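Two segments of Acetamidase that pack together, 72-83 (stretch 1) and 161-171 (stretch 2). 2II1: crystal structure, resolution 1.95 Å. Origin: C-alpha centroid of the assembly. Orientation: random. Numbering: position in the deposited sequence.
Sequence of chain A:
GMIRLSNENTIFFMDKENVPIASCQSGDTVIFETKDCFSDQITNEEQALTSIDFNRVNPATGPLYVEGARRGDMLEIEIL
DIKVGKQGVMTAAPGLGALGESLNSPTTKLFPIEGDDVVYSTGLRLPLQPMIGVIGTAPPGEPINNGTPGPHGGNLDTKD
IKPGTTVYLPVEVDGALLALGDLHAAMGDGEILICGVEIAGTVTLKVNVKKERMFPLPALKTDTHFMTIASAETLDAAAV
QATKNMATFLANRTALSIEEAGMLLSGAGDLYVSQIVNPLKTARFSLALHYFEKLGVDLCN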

# COMPACT_ATOMS: atom_id res chain seq x y z
N GLY A 72 -22.27 -21.00 -4.05
CA GLY A 72 -21.04 -21.69 -3.61
C GLY A 72 -19.90 -21.75 -4.63
O GLY A 72 -18.75 -21.98 -4.25
N ASP A 73 -20.21 -21.54 -5.91
CA ASP A 73 -19.21 -21.46 -6.98
C ASP A 73 -18.51 -20.10 -6.88
O ASP A 73 -18.85 -19.26 -6.05
CB ASP A 73 -19.86 -21.60 -8.39
CG ASP A 73 -20.52 -22.98 -8.62
OD1 ASP A 73 -20.51 -23.84 -7.73
OD2 ASP A 73 -21.09 -23.20 -9.71
N MSE A 74 -17.51 -19.90 -7.72
CA MSE A 74 -16.94 -18.60 -7.96
C MSE A 74 -16.87 -18.32 -9.44
O MSE A 74 -16.93 -19.26 -10.26
CB MSE A 74 -15.57 -18.43 -7.27
CG MSE A 74 -14.58 -19.54 -7.41
SE MSE A 74 -12.77 -18.92 -6.85
CE MSE A 74 -11.69 -20.07 -8.06
N LEU A 75 -16.82 -17.04 -9.80
CA LEU A 75 -16.56 -16.69 -11.19
C LEU A 75 -15.09 -16.44 -11.33
O LEU A 75 -14.46 -15.81 -10.45
CB LEU A 75 -17.31 -15.45 -11.62
CG LEU A 75 -18.83 -15.56 -11.75
CD1 LEU A 75 -19.34 -14.24 -12.23
CD2 LEU A 75 -19.26 -16.69 -12.71
N GLU A 76 -14.54 -16.94 -12.43
CA GLU A 76 -13.18 -16.64 -12.86
C GLU A 76 -13.27 -15.73 -14.08
O GLU A 76 -13.73 -16.14 -15.13
CB GLU A 76 -12.43 -17.93 -13.18
CG GLU A 76 -11.04 -17.68 -13.73
CD GLU A 76 -10.36 -18.95 -14.16
OE1 GLU A 76 -10.68 -19.44 -15.25
OE2 GLU A 76 -9.52 -19.45 -13.41
N ILE A 77 -12.86 -14.48 -13.93
CA ILE A 77 -13.12 -13.47 -14.95
C ILE A 77 -11.82 -12.89 -15.48
O ILE A 77 -11.09 -12.20 -14.76
CB ILE A 77 -14.00 -12.33 -14.44
CG1 ILE A 77 -15.30 -12.90 -13.84
CG2 ILE A 77 -14.25 -11.34 -15.61
CD1 ILE A 77 -15.89 -12.08 -12.68
N GLU A 78 -11.56 -13.17 -16.75
CA GLU A 78 -10.34 -12.76 -17.41
C GLU A 78 -10.57 -11.46 -18.17
O GLU A 78 -11.34 -11.42 -19.12
CB GLU A 78 -9.93 -13.89 -18.35
CG GLU A 78 -9.72 -15.22 -17.55
CD GLU A 78 -10.24 -16.47 -18.27
OE1 GLU A 78 -9.47 -17.09 -19.04
OE2 GLU A 78 -11.41 -16.85 -18.02
N ILE A 79 -9.92 -10.39 -17.74
CA ILE A 79 -10.06 -9.07 -18.40
C ILE A 79 -9.16 -9.12 -19.64
O ILE A 79 -7.93 -9.12 -19.53
CB ILE A 79 -9.69 -7.85 -17.47
CG1 ILE A 79 -10.42 -7.92 -16.13
CG2 ILE A 79 -10.04 -6.51 -18.13
CD1 ILE A 79 -11.97 -7.88 -16.22
N LEU A 80 -9.78 -9.25 -20.80
CA LEU A 80 -9.04 -9.35 -22.05
C LEU A 80 -8.67 -7.96 -22.57
O LEU A 80 -7.56 -7.75 -23.07
CB LEU A 80 -9.85 -10.16 -23.09
CG LEU A 80 -10.28 -11.58 -22.66
CD1 LEU A 80 -11.12 -12.27 -23.75
CD2 LEU A 80 -9.05 -12.41 -22.34
N ASP A 81 -9.57 -6.98 -22.40
CA ASP A 81 -9.35 -5.63 -22.96
C ASP A 81 -10.24 -4.59 -22.32
O ASP A 81 -11.35 -4.89 -21.96
CB ASP A 81 -9.62 -5.64 -24.47
CG ASP A 81 -9.30 -4.31 -25.15
OD1 ASP A 81 -8.10 -4.04 -25.42
OD2 ASP A 81 -10.24 -3.54 -25.43
N ILE A 82 -9.74 -3.35 -22.20
CA ILE A 82 -10.58 -2.23 -21.76
C ILE A 82 -10.31 -1.09 -22.73
O ILE A 82 -9.15 -0.71 -22.95
CB ILE A 82 -10.26 -1.73 -20.33
CG1 ILE A 82 -10.31 -2.87 -19.32
CG2 ILE A 82 -11.23 -0.62 -19.91
CD1 ILE A 82 -10.17 -2.43 -17.86
N LYS A 83 -11.37 -0.59 -23.37
CA LYS A 83 -11.28 0.54 -24.30
C LYS A 83 -11.97 1.71 -23.64
O LYS A 83 -13.08 1.56 -23.22
CB LYS A 83 -11.99 0.24 -25.61
CG LYS A 83 -11.05 0.07 -26.80
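Stretch 2, residues 161-171: IKPGTTVYLPV

Stretch 2 runs antiparallel to stretch 1. Its strand, 166-170, pairs with strand 74-83 at 154° between N-to-C directions, the axes approaching to 4.5 Å. Before it, a type II turn from Lys 162 to Thr 165 brings the chain alongside Ile 79; Gly 164, with phi 89°, suits the turn's third position, where positive phi favours glycine.

The ladder is closed by paired backbone bonds: Ile 77 N to Val 167 O (2.8 Å) and Val 167 N to Ile 77 O (2.7 Å), then Leu 75 N to Leu 169 O (2.8 Å) and Leu 169 N to Leu 75 O (3.2 Å).

Val 171, just beyond the strand, is the most covered residue. Its side chain points toward stretch 1, with CG2 4.1 Å from Leu 75 CG, while its N donates to Asp 73 O at 3.0 Å. A compact, branched side chain fills this buried site without polar groups to satisfy.

Toward the other end, Ile 79 is buried and also points toward the other stretch; its branched apolar side chain suits this site, with CG1 of Ile 79 4.3 Å from CG2 of Val 167. Its CB lies 3.5 Å from Lys 162 O, and its O accepts from Gly 164 N at 2.8 Å.

On the face carrying Glu 76 and Thr 166, the Tyr 168 ring reaches back over stretch 1: CD2 lies 3.7 Å from CE of selenomethionine Met 74, and CE2 3.7 Å from Glu 76 CG, a contact between the aromatic ring and the aliphatic part of Glu 76, while Glu 76 OE1 is hydrogen-bonded elsewhere in the structure.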

# COMPACT_ATOMS: atom_id res chain seq x y z
N ILE A 161 -7.09 -4.35 -11.17
CA ILE A 161 -8.20 -4.85 -12.01
C ILE A 161 -8.15 -4.16 -13.36
O ILE A 161 -8.82 -3.15 -13.59
CB ILE A 161 -9.56 -4.71 -11.31
CG1 ILE A 161 -9.55 -5.42 -9.96
CG2 ILE A 161 -10.71 -5.32 -12.16
CD1 ILE A 161 -10.92 -5.47 -9.28
N LYS A 162 -7.32 -4.73 -14.23
CA LYS A 162 -6.85 -4.09 -15.45
C LYS A 162 -6.65 -5.16 -16.49
O LYS A 162 -6.79 -6.32 -16.18
CB LYS A 162 -5.54 -3.32 -15.22
CG LYS A 162 -4.35 -4.17 -14.90
CD LYS A 162 -3.25 -3.31 -14.29
CE LYS A 162 -2.01 -4.13 -14.01
NZ LYS A 162 -1.59 -4.99 -15.16
N PRO A 163 -6.34 -4.78 -17.73
CA PRO A 163 -6.23 -5.81 -18.74
C PRO A 163 -5.16 -6.84 -18.39
O PRO A 163 -4.06 -6.47 -17.90
CB PRO A 163 -5.89 -5.03 -20.01
CG PRO A 163 -6.35 -3.69 -19.77
CD PRO A 163 -6.07 -3.45 -18.30
N GLY A 164 -5.49 -8.11 -18.61
CA GLY A 164 -4.56 -9.24 -18.36
C GLY A 164 -4.65 -9.81 -16.94
O GLY A 164 -3.98 -10.79 -16.60
N THR A 165 -5.49 -9.18 -16.11
CA THR A 165 -5.77 -9.63 -14.75
C THR A 165 -6.98 -10.58 -14.78
O THR A 165 -7.92 -10.38 -15.57
CB THR A 165 -6.03 -8.41 -13.80
OG1 THR A 165 -4.82 -7.63 -13.64
CG2 THR A 165 -6.53 -8.83 -12.42
N THR A 166 -6.91 -11.65 -13.98
CA THR A 166 -8.06 -12.50 -13.69
C THR A 166 -8.65 -12.12 -12.33
O THR A 166 -7.91 -12.06 -11.37
CB THR A 166 -7.64 -13.97 -13.64
OG1 THR A 166 -7.08 -14.32 -14.91
CG2 THR A 166 -8.77 -14.85 -13.37
N VAL A 167 -9.97 -11.88 -12.28
CA VAL A 167 -10.68 -11.48 -11.09
C VAL A 167 -11.50 -12.67 -10.63
O VAL A 167 -12.09 -13.36 -11.45
CB VAL A 167 -11.69 -10.33 -11.39
CG1 VAL A 167 -12.34 -9.84 -10.09
CG2 VAL A 167 -11.01 -9.22 -12.09
N TYR A 168 -11.55 -12.91 -9.33
CA TYR A 168 -12.41 -13.96 -8.78
C TYR A 168 -13.47 -13.39 -7.82
O TYR A 168 -13.11 -12.77 -6.85
CB TYR A 168 -11.58 -15.00 -8.03
CG TYR A 168 -10.46 -15.64 -8.86
CD1 TYR A 168 -9.20 -15.06 -8.91
CD2 TYR A 168 -10.67 -16.83 -9.54
CE1 TYR A 168 -8.17 -15.64 -9.65
CE2 TYR A 168 -9.64 -17.41 -10.30
CZ TYR A 168 -8.40 -16.80 -10.34
OH TYR A 168 -7.37 -17.36 -11.06
N LEU A 169 -14.76 -13.60 -8.14
CA LEU A 169 -15.91 -13.15 -7.30
C LEU A 169 -16.79 -14.33 -6.87
O LEU A 169 -16.81 -15.35 -7.55
CB LEU A 169 -16.79 -12.17 -8.08
CG LEU A 169 -16.16 -10.83 -8.44
CD1 LEU A 169 -17.12 -10.06 -9.33
CD2 LEU A 169 -15.77 -10.07 -7.14
N PRO A 170 -17.52 -14.19 -5.74
CA PRO A 170 -18.38 -15.28 -5.28
C PRO A 170 -19.65 -15.38 -6.13
O PRO A 170 -20.13 -14.39 -6.68
CB PRO A 170 -18.72 -14.87 -3.85
CG PRO A 170 -18.71 -13.38 -3.91
CD PRO A 170 -17.62 -13.02 -4.84
N VAL A 171 -20.15 -16.60 -6.26
CA VAL A 171 -21.51 -16.82 -6.73
C VAL A 171 -22.32 -17.13 -5.48
O VAL A 171 -22.15 -18.19 -4.87
CB VAL A 171 -21.59 -18.01 -7.70
CG1 VAL A 171 -23.07 -18.37 -8.07
CG2 VAL A 171 -20.81 -17.70 -8.93